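Local coordinates for protein D-threo-3-hydroxyaspartate dehydratase (Delftia, PDB 3WQE) that uses pyridoxal 5'-phosphate and a divalent metal ion to deaminate D-threo-3-hydroxyaspartate, giving oxaloacetate and ammonia, at residues W142-T147 / G178-A183; S185-D190 / S227-L232. All coordinates share one frame; numbering follows the deposited sequence.

Contact 1: residues W142-T147 / G178-A183. With PLP (pyridoxal-5'-phosphate), chain F; 2TL (D-allothreonine), chain H.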
ATOM      1  N   TRP B 142      13.784  24.545 -10.591  1.00 10.17           N
ATOM      2  CA  TRP B 142      12.557  25.403 -10.491  1.00 10.78           C
ATOM      3  C   TRP B 142      12.210  25.663  -9.098  1.00 10.82           C
ATOM      4  O   TRP B 142      12.577  24.885  -8.198  1.00 11.65           O
ATOM      5  CB  TRP B 142      11.375  24.738 -11.165  1.00 11.64           C
ATOM      6  CG  TRP B 142      11.594  24.337 -12.626  1.00 11.60           C
ATOM      7  CD1 TRP B 142      12.745  24.543 -13.447  1.00 13.73           C
ATOM      8  CD2 TRP B 142      10.633  23.688 -13.434  1.00 12.61           C
ATOM      9  NE1 TRP B 142      12.529  24.015 -14.721  1.00 13.47           N
ATOM     10  CE2 TRP B 142      11.228  23.513 -14.745  1.00 12.35           C
ATOM     11  CE3 TRP B 142       9.300  23.270 -13.222  1.00 12.95           C
ATOM     12  CZ2 TRP B 142      10.531  22.889 -15.816  1.00 13.89           C
ATOM     13  CZ3 TRP B 142       8.615  22.622 -14.302  1.00 13.88           C
ATOM     14  CH2 TRP B 142       9.226  22.414 -15.530  1.00 13.18           C
ATOM     15  N   ILE B 143      11.519  26.747  -8.867  1.00  9.57           N
ATOM     16  CA  ILE B 143      11.134  27.110  -7.464  1.00 10.02           C
ATOM     17  C   ILE B 143       9.677  26.687  -7.247  1.00 10.54           C
ATOM     18  O   ILE B 143       8.770  27.079  -8.014  1.00 11.58           O
ATOM     19  CB  ILE B 143      11.335  28.588  -7.196  1.00 10.00           C
ATOM     20  CG1 ILE B 143      12.810  28.946  -7.524  1.00 11.41           C
ATOM     21  CG2 ILE B 143      10.885  28.935  -5.717  1.00 11.89           C
ATOM     22  CD1 ILE B 143      13.099  30.490  -7.402  1.00 10.67           C
ATOM     23  N   GLU B 144       9.442  25.909  -6.189  1.00 10.83           N
ATOM     24  CA  GLU B 144       8.054  25.447  -5.883  1.00 10.26           C
ATOM     25  C   GLU B 144       7.293  26.550  -5.093  1.00 11.72           C
ATOM     26  O   GLU B 144       7.813  27.134  -4.129  1.00 12.26           O
ATOM     27  CB  GLU B 144       8.130  24.180  -5.025  1.00 10.61           C
ATOM     28  CG  GLU B 144       6.706  23.550  -4.880  1.00 11.51           C
ATOM     29  CD  GLU B 144       6.744  22.150  -4.341  1.00 16.65           C
ATOM     30  OE1 GLU B 144       5.714  21.463  -4.680  1.00 21.91           O
ATOM     31  OE2 GLU B 144       7.711  21.744  -3.662  1.00 16.00           O
ATOM     32  N   ILE B 145       6.087  26.859  -5.553  1.00 10.78           N
ATOM     33  CA  ILE B 145       5.247  27.953  -5.015  1.00 11.91           C
ATOM     34  C   ILE B 145       4.031  27.353  -4.312  1.00 12.01           C
ATOM     35  O   ILE B 145       3.440  26.362  -4.754  1.00 13.70           O
ATOM     36  CB  ILE B 145       4.721  28.824  -6.188  1.00 12.82           C
ATOM     37  CG1 ILE B 145       5.940  29.274  -7.074  1.00 12.38           C
ATOM     38  CG2 ILE B 145       3.974  30.035  -5.660  1.00 13.96           C
ATOM     39  CD1 ILE B 145       7.044  30.065  -6.382  1.00 12.77           C
ATOM     40  N   ASP B 146       3.759  27.911  -3.136  1.00 12.55           N
ATOM     41  CA  ASP B 146       2.526  27.584  -2.402  1.00 14.67           C
ATOM     42  C   ASP B 146       1.464  28.581  -2.837  1.00 15.17           C
ATOM     43  O   ASP B 146       1.548  29.777  -2.554  1.00 16.77           O
ATOM     44  CB  ASP B 146       2.885  27.769  -0.905  1.00 16.51           C
ATOM     45  CG  ASP B 146       1.683  27.585  -0.035  1.00 22.99           C
ATOM     46  OD1 ASP B 146       0.630  27.214  -0.585  1.00 26.25           O
ATOM     47  OD2 ASP B 146       1.812  27.761   1.202  1.00 26.31           O
ATOM     48  N   THR B 147       0.487  28.006  -3.586  1.00 15.89           N
ATOM     49  CA  THR B 147      -0.629  28.876  -4.014  1.00 17.59           C
ATOM     50  C   THR B 147      -1.902  28.583  -3.295  1.00 17.78           C
ATOM     51  O   THR B 147      -2.784  29.462  -3.341  1.00 20.69           O
ATOM     52  CB  THR B 147      -0.909  28.680  -5.529  1.00 16.46           C
ATOM     53  OG1 THR B 147      -1.128  27.326  -5.841  1.00 17.28           O
ATOM     54  CG2 THR B 147       0.262  29.203  -6.376  1.00 17.89           C
ATOM     55  N   GLY B 178      12.299  27.944 -13.936  1.00 13.76           N
ATOM     56  CA  GLY B 178      10.869  28.125 -13.849  1.00 13.51           C
ATOM     57  C   GLY B 178      10.357  28.076 -12.423  1.00 12.67           C
ATOM     58  O   GLY B 178      11.095  28.000 -11.472  1.00 12.62           O
ATOM     59  N   VAL B 179       9.006  28.135 -12.357  1.00 11.49           N
ATOM     60  CA  VAL B 179       8.267  27.986 -11.070  1.00 11.53           C
ATOM     61  C   VAL B 179       7.188  26.954 -11.315  1.00 11.95           C
ATOM     62  O   VAL B 179       6.704  26.726 -12.420  1.00 12.82           O
ATOM     63  CB  VAL B 179       7.603  29.287 -10.587  1.00 11.89           C
ATOM     64  CG1 VAL B 179       8.691  30.255 -10.031  1.00 12.21           C
ATOM     65  CG2 VAL B 179       6.824  30.030 -11.734  1.00 12.65           C
ATOM     66  N   LEU B 180       6.812  26.257 -10.239  1.00 11.00           N
ATOM     67  CA  LEU B 180       5.718  25.266 -10.342  1.00 11.50           C
ATOM     68  C   LEU B 180       4.889  25.307  -9.114  1.00 12.01           C
ATOM     69  O   LEU B 180       5.363  25.705  -7.999  1.00 11.86           O
ATOM     70  CB  LEU B 180       6.218  23.818 -10.568  1.00 11.67           C
ATOM     71  CG  LEU B 180       6.817  23.107  -9.328  1.00 11.47           C
ATOM     72  CD1 LEU B 180       6.820  21.587  -9.604  1.00 13.22           C
ATOM     73  CD2 LEU B 180       8.236  23.593  -9.011  1.00 12.85           C
ATOM     74  N   THR B 181       3.621  24.945  -9.235  1.00 11.62           N
ATOM     75  CA  THR B 181       2.714  24.800  -8.071  1.00 11.68           C
ATOM     76  C   THR B 181       1.835  23.625  -8.246  1.00 12.84           C
ATOM     77  O   THR B 181       1.565  23.254  -9.422  1.00 13.23           O
ATOM     78  CB  THR B 181       1.908  26.093  -7.793  1.00 14.01           C
ATOM     79  OG1 THR B 181       1.321  26.056  -6.486  1.00 14.61           O
ATOM     80  CG2 THR B 181       0.809  26.311  -8.876  1.00 14.61           C
ATOM     81  N   HIS B 182       1.271  23.094  -7.132  1.00 13.37           N
ATOM     82  CA  HIS B 182       0.282  22.039  -7.224  1.00 13.97           C
ATOM     83  C   HIS B 182      -0.819  22.377  -6.273  1.00 15.43           C
ATOM     84  O   HIS B 182      -0.585  22.450  -5.035  1.00 17.58           O
ATOM     85  CB  HIS B 182       0.926  20.724  -6.758  1.00 14.30           C
ATOM     86  CG  HIS B 182      -0.069  19.633  -6.581  1.00 17.90           C
ATOM     87  ND1 HIS B 182      -0.805  19.066  -7.599  1.00 16.70           N
ATOM     88  CD2 HIS B 182      -0.386  18.926  -5.383  1.00 17.57           C
ATOM     89  CE1 HIS B 182      -1.584  17.994  -7.051  1.00 17.48           C
ATOM     90  NE2 HIS B 182      -1.352  17.961  -5.733  1.00 18.43           N
ATOM     91  N   ALA B 183      -2.033  22.629  -6.788  1.00 16.60           N
ATOM     92  CA  ALA B 183      -3.160  23.053  -5.871  1.00 17.34           C
ATOM     93  C   ALA B 183      -3.883  21.816  -5.332  1.00 18.11           C
ATOM     94  O   ALA B 183      -4.981  21.421  -5.732  1.00 20.39           O
ATOM     95  CB  ALA B 183      -4.209  24.029  -6.555  1.00 21.77           C
TER
HETATM   96  N1  PLP F 401       2.258  17.695  -9.491  1.00 13.57           N
HETATM   97  C2  PLP F 401       2.642  17.440  -8.236  1.00 13.12           C
HETATM   98  C2A PLP F 401       3.875  18.140  -7.689  1.00 13.64           C
HETATM   99  C3  PLP F 401       1.886  16.606  -7.340  1.00 16.38           C
HETATM  100  O3  PLP F 401       2.300  16.370  -6.078  1.00 17.31           O
HETATM  101  C4  PLP F 401       0.818  15.884  -7.896  1.00 13.82           C
HETATM  102  C4A PLP F 401      -0.055  15.018  -7.126  1.00 16.81           C
HETATM  103  C5  PLP F 401       0.479  16.151  -9.282  1.00 13.29           C
HETATM  104  C6  PLP F 401       1.251  17.092 -10.024  1.00 13.92           C
HETATM  105  C5A PLP F 401      -0.656  15.350  -9.975  1.00 13.46           C
HETATM  106  O4P PLP F 401      -1.938  15.611  -9.423  1.00 14.34           O
HETATM  107  P   PLP F 401      -3.110  14.594  -9.836  1.00 15.69           P
HETATM  108  O1P PLP F 401      -3.180  14.767 -11.348  1.00 18.50           O
HETATM  109  O2P PLP F 401      -4.235  15.250  -9.101  1.00 15.10           O
HETATM  110  O3P PLP F 401      -2.702  13.221  -9.407  1.00 18.91           O
HETATM  111  N   2TL H 403       0.170  15.014  -5.624  1.00 17.41           N
HETATM  112  CA  2TL H 403      -0.726  14.134  -4.781  1.00 15.69           C
HETATM  113  CB  2TL H 403      -1.639  15.115  -4.007  1.00 18.98           C
HETATM  114  OG1 2TL H 403      -2.659  15.636  -4.800  1.00 27.69           O
HETATM  115  CG2 2TL H 403      -1.071  16.194  -3.217  1.00 18.44           C
HETATM  116  C   2TL H 403       0.244  13.486  -3.798  1.00 16.45           C
HETATM  117  O   2TL H 403       1.356  14.005  -3.701  1.00 17.42           O
HETATM  118  OXT 2TL H 403      -0.181  12.502  -3.276  1.00 14.97           O
HETATM  119  O   HOH W   1       2.702  23.598  -4.646  1.00 20.74           O
HETATM  120  O   HOH W   2       0.138  25.118  -3.339  1.00 17.25           O

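Contact 2: residues S185-D190 / S227-L232. With PLP (pyridoxal-5'-phosphate), chain F; 2TL (D-allothreonine), chain H.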
ATOM      1  N   SER B 185      -5.209  21.244  -2.685  1.00 18.98           N
ATOM      2  CA  SER B 185      -6.448  21.405  -1.914  1.00 19.14           C
ATOM      3  C   SER B 185      -7.673  21.177  -2.770  1.00 19.59           C
ATOM      4  O   SER B 185      -8.804  21.127  -2.269  1.00 21.01           O
ATOM      5  CB  SER B 185      -6.537  22.796  -1.288  1.00 21.04           C
ATOM      6  OG  SER B 185      -6.829  23.837  -2.287  1.00 21.74           O
ATOM      7  N   SER B 186      -7.462  20.966  -4.078  1.00 19.18           N
ATOM      8  CA  SER B 186      -8.623  20.729  -5.015  1.00 19.64           C
ATOM      9  C   SER B 186      -9.333  19.371  -4.629  1.00 19.26           C
ATOM     10  O   SER B 186     -10.518  19.183  -4.931  1.00 20.46           O
ATOM     11  CB  SER B 186      -8.103  20.673  -6.467  1.00 20.11           C
ATOM     12  OG  SER B 186      -7.305  19.502  -6.693  1.00 19.71           O
ATOM     13  N   TYR B 187      -8.590  18.534  -3.903  1.00 18.82           N
ATOM     14  CA  TYR B 187      -9.161  17.218  -3.528  1.00 20.17           C
ATOM     15  C   TYR B 187     -10.206  17.345  -2.485  1.00 21.10           C
ATOM     16  O   TYR B 187     -10.937  16.371  -2.239  1.00 22.61           O
ATOM     17  CB  TYR B 187      -8.016  16.281  -3.080  1.00 19.43           C
ATOM     18  CG  TYR B 187      -7.288  15.652  -4.220  1.00 19.22           C
ATOM     19  CD1 TYR B 187      -6.613  16.401  -5.200  1.00 21.03           C
ATOM     20  CD2 TYR B 187      -7.204  14.246  -4.304  1.00 19.33           C
ATOM     21  CE1 TYR B 187      -5.860  15.761  -6.225  1.00 18.35           C
ATOM     22  CE2 TYR B 187      -6.448  13.596  -5.327  1.00 20.25           C
ATOM     23  CZ  TYR B 187      -5.810  14.422  -6.296  1.00 19.86           C
ATOM     24  OH  TYR B 187      -5.101  13.811  -7.350  1.00 19.35           O
ATOM     25  N   GLU B 188     -10.297  18.508  -1.846  1.00 22.57           N
ATOM     26  CA  GLU B 188     -11.322  18.704  -0.821  1.00 25.54           C
ATOM     27  C   GLU B 188     -12.613  19.284  -1.386  1.00 25.26           C
ATOM     28  O   GLU B 188     -13.568  19.508  -0.625  1.00 27.91           O
ATOM     29  CB  GLU B 188     -10.770  19.612   0.282  1.00 31.68           C
ATOM     30  CG  GLU B 188      -9.807  18.786   1.173  1.00 40.48           C
ATOM     31  CD  GLU B 188      -8.533  19.510   1.461  1.00 57.13           C
ATOM     32  OE1 GLU B 188      -8.598  20.691   1.945  1.00 62.74           O
ATOM     33  OE2 GLU B 188      -7.447  18.878   1.201  1.00 69.71           O
ATOM     34  N   LEU B 189     -12.649  19.604  -2.694  1.00 23.29           N
ATOM     35  CA  LEU B 189     -13.796  20.296  -3.326  1.00 25.38           C
ATOM     36  C   LEU B 189     -14.698  19.272  -4.016  1.00 25.35           C
ATOM     37  O   LEU B 189     -14.285  18.117  -4.195  1.00 24.97           O
ATOM     38  CB  LEU B 189     -13.240  21.297  -4.356  1.00 24.85           C
ATOM     39  CG  LEU B 189     -12.331  22.355  -3.652  1.00 25.72           C
ATOM     40  CD1 LEU B 189     -11.792  23.419  -4.591  1.00 26.22           C
ATOM     41  CD2 LEU B 189     -13.031  23.046  -2.474  1.00 26.86           C
ATOM     42  N   ASP B 190     -15.876  19.723  -4.419  1.00 27.36           N
ATOM     43  CA  ASP B 190     -16.840  18.860  -5.057  1.00 29.75           C
ATOM     44  C   ASP B 190     -17.876  19.599  -5.882  1.00 31.02           C
ATOM     45  O   ASP B 190     -18.939  19.030  -6.203  1.00 32.16           O
ATOM     46  CB  ASP B 190     -17.518  17.929  -4.021  1.00 32.40           C
ATOM     47  CG  ASP B 190     -18.268  18.728  -2.940  1.00 38.03           C
ATOM     48  OD1 ASP B 190     -18.654  19.862  -3.205  1.00 37.82           O
ATOM     49  OD2 ASP B 190     -18.553  18.197  -1.856  1.00 48.06           O
ATOM     50  N   SER B 227      -3.230  19.972 -10.881  1.00 18.21           N
ATOM     51  CA  SER B 227      -3.713  18.731 -10.181  1.00 17.07           C
ATOM     52  C   SER B 227      -4.739  18.266 -11.248  1.00 16.38           C
ATOM     53  O   SER B 227      -5.188  19.072 -12.094  1.00 17.31           O
ATOM     54  CB  SER B 227      -4.425  19.114  -8.868  1.00 17.81           C
ATOM     55  OG  SER B 227      -5.553  19.901  -9.044  1.00 17.82           O
ATOM     56  N   THR B 228      -5.181  17.003 -11.165  1.00 15.16           N
ATOM     57  CA  THR B 228      -6.207  16.592 -12.164  1.00 16.01           C
ATOM     58  C   THR B 228      -7.435  17.467 -12.084  1.00 17.76           C
ATOM     59  O   THR B 228      -7.978  17.898 -13.128  1.00 17.69           O
ATOM     60  CB  THR B 228      -6.435  15.074 -12.000  1.00 15.23           C
ATOM     61  OG1 THR B 228      -5.370  14.402 -12.690  1.00 16.49           O
ATOM     62  CG2 THR B 228      -7.803  14.669 -12.657  1.00 16.69           C
ATOM     63  N   PRO B 229      -7.985  17.741 -10.880  1.00 17.53           N
ATOM     64  CA  PRO B 229      -9.241  18.521 -10.847  1.00 19.69           C
ATOM     65  C   PRO B 229      -9.114  19.932 -11.367  1.00 20.52           C
ATOM     66  O   PRO B 229     -10.013  20.370 -12.089  1.00 21.99           O
ATOM     67  CB  PRO B 229      -9.659  18.486  -9.361  1.00 18.88           C
ATOM     68  CG  PRO B 229      -8.950  17.211  -8.837  1.00 17.27           C
ATOM     69  CD  PRO B 229      -7.622  17.179  -9.550  1.00 17.42           C
ATOM     70  N   THR B 230      -7.997  20.606 -11.040  1.00 19.50           N
ATOM     71  CA  THR B 230      -7.849  21.983 -11.577  1.00 20.84           C
ATOM     72  C   THR B 230      -7.455  22.008 -13.055  1.00 21.49           C
ATOM     73  O   THR B 230      -7.864  22.913 -13.782  1.00 21.81           O
ATOM     74  CB  THR B 230      -6.848  22.806 -10.740  1.00 20.84           C
ATOM     75  OG1 THR B 230      -5.570  22.123 -10.671  1.00 18.30           O
ATOM     76  CG2 THR B 230      -7.425  23.063  -9.345  1.00 21.65           C
ATOM     77  N   ALA B 231      -6.748  20.951 -13.520  1.00 20.52           N
ATOM     78  CA  ALA B 231      -6.500  20.899 -14.963  1.00 21.25           C
ATOM     79  C   ALA B 231      -7.801  20.833 -15.789  1.00 22.75           C
ATOM     80  O   ALA B 231      -7.909  21.460 -16.830  1.00 24.87           O
ATOM     81  CB  ALA B 231      -5.605  19.692 -15.279  1.00 21.41           C
ATOM     82  N   LEU B 232      -8.744  20.028 -15.252  1.00 21.71           N
ATOM     83  CA  LEU B 232     -10.012  19.888 -15.926  1.00 22.68           C
ATOM     84  C   LEU B 232     -10.971  21.029 -15.745  1.00 25.11           C
ATOM     85  O   LEU B 232     -11.890  21.171 -16.543  1.00 27.87           O
ATOM     86  CB  LEU B 232     -10.675  18.567 -15.551  1.00 22.92           C
ATOM     87  CG  LEU B 232      -9.827  17.328 -15.933  1.00 22.82           C
ATOM     88  CD1 LEU B 232     -10.378  16.040 -15.280  1.00 22.43           C
ATOM     89  CD2 LEU B 232      -9.739  17.209 -17.464  1.00 24.08           C
TER
HETATM   90  N1  PLP F 401       2.258  17.695  -9.491  1.00 13.57           N
HETATM   91  C2  PLP F 401       2.642  17.440  -8.236  1.00 13.12           C
HETATM   92  C2A PLP F 401       3.875  18.140  -7.689  1.00 13.64           C
HETATM   93  C3  PLP F 401       1.886  16.606  -7.340  1.00 16.38           C
HETATM   94  O3  PLP F 401       2.300  16.370  -6.078  1.00 17.31           O
HETATM   95  C4  PLP F 401       0.818  15.884  -7.896  1.00 13.82           C
HETATM   96  C4A PLP F 401      -0.055  15.018  -7.126  1.00 16.81           C
HETATM   97  C5  PLP F 401       0.479  16.151  -9.282  1.00 13.29           C
HETATM   98  C6  PLP F 401       1.251  17.092 -10.024  1.00 13.92           C
HETATM   99  C5A PLP F 401      -0.656  15.350  -9.975  1.00 13.46           C
HETATM  100  O4P PLP F 401      -1.938  15.611  -9.423  1.00 14.34           O
HETATM  101  P   PLP F 401      -3.110  14.594  -9.836  1.00 15.69           P
HETATM  102  O1P PLP F 401      -3.180  14.767 -11.348  1.00 18.50           O
HETATM  103  O2P PLP F 401      -4.235  15.250  -9.101  1.00 15.10           O
HETATM  104  O3P PLP F 401      -2.702  13.221  -9.407  1.00 18.91           O
HETATM  105  N   2TL H 403       0.170  15.014  -5.624  1.00 17.41           N
HETATM  106  CA  2TL H 403      -0.726  14.134  -4.781  1.00 15.69           C
HETATM  107  CB  2TL H 403      -1.639  15.115  -4.007  1.00 18.98           C
HETATM  108  OG1 2TL H 403      -2.659  15.636  -4.800  1.00 27.69           O
HETATM  109  CG2 2TL H 403      -1.071  16.194  -3.217  1.00 18.44           C
HETATM  110  C   2TL H 403       0.244  13.486  -3.798  1.00 16.45           C
HETATM  111  O   2TL H 403       1.356  14.005  -3.701  1.00 17.42           O
HETATM  112  OXT 2TL H 403      -0.181  12.502  -3.276  1.00 14.97           O

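Contact 1: residues W142-T147 / G178-A183
Thr147 and Thr181 reach toward each other tip to tip, with OG1 to OG1 at 2.8 Å and Thr147 giving the proton. Thr181 OG1, turned trans to the backbone N (chi1 -165°), passes its own proton to Ile145 O at 2.8 Å, coming from above that carbonyl's plane. This side-chain relay follows the last backbone bond between the two segments, Ile145 N to Leu180 O, which is almost head-on at 2.8 Å. Before it, Leu180 N bonds to Ile143 O. A valine in place of Thr181 would probably leave the Thr147 hydroxyl without its acceptor and Ile145 O without one of its donors.

The apolar side chains divide between the two faces of the sheet. On one, the Trp142 ring lies over Gly178, whose CA sits 4.2 Å from the centroid of the five-membered ring in a CH-pi contact. Leu180 runs across the indole at about a right angle, CB at the ring's edge and CD2 4.0 Å from Trp142 CB. On the other, Val179 CB meets Ile145 CG1 (3.9 Å), the two side chains crossing obliquely.

One water accepts from His182 N and donates to Ile145 O, linking the diverging chains. The His182 ring then lies flat over the pyridine of PLP, C3 beneath its centre. Its NE2 shares a hydrogen bond of 2.8 Å with OG1 of the bound D-allothreonine, while ND1 is held by Gly226 O.

These are adjacent strands of the TIM-type barrel of the alanine racemase-like domain, joined in a beta-alpha-beta crossover through helix 159-171. Helix 192-215 covers Ile145 and Val179, while strands 114-119 and 222-225 both meet Trp142 and Leu180.

Contact 2: residues S185-D190 / S227-L232
Two groups meet at Ser186 OG: Ser227 OG stands 3.0 Å away, in a hydrogen bond that either hydroxyl could donate, and Ala183 O adds a weak bond. Ser227 is the N-cap of helix 228-233, whose first turn helps to hold the PLP phosphate at one mouth of the TIM-type barrel. Facing it is the end of a short 3-10 segment, running through Glu188, which brings Ser186 and Tyr187 to the helix start.

The Pro229 ring packs against the serine hydroxyl, its CG 3.5 Å from Ser186 OG, and the methyl CG2 of Thr230 packs on Ser186 CB at 3.8 Å. Thr230 OG1 turns back to take a weak bond from Ser227 N, and Glu202 of helix 192-215 gives it a further partner.

Tyr187 swings its ring from the 3-10 turn toward the cofactor. CE1 rests 4.0 Å from Pro229 CD, and Met255 touches both residues. Phosphate O2P lies in the ring plane at its edge, very close to Tyr187 OH, while OG1 of the bound D-allothreonine sits over one ring face. The same O2P takes an almost straight bond from Thr228 N (2.9 Å, 177°), placing its charge where the helix dipole would probably help to stabilise it. Thr228 OG1, opposite the carbonyl carbon (chi1 -81°), donates to O1P of the phosphate at 2.6 Å.

From the N terminus, contact 1 comes first: strand 140-146 leads through helix 159-171 into strand 175-180, and the loop closes when the two strands pair. After one intervening residue beyond Ala183, the chain enters 185-190, where contact 2 opens; it runs through helix 192-215 and strand 222-225 and closes at the start of helix 228-233. The two loops therefore follow in series, neither nesting nor crossing. They meet in space, with His182 CE1 packed 3.6 Å from Ser227 CB. Contact 1 joins neighbouring barrel strands, contact 2 ties a strand-to-helix loop to a phosphate-binding helix, and both reach PLP and the bound amino acid.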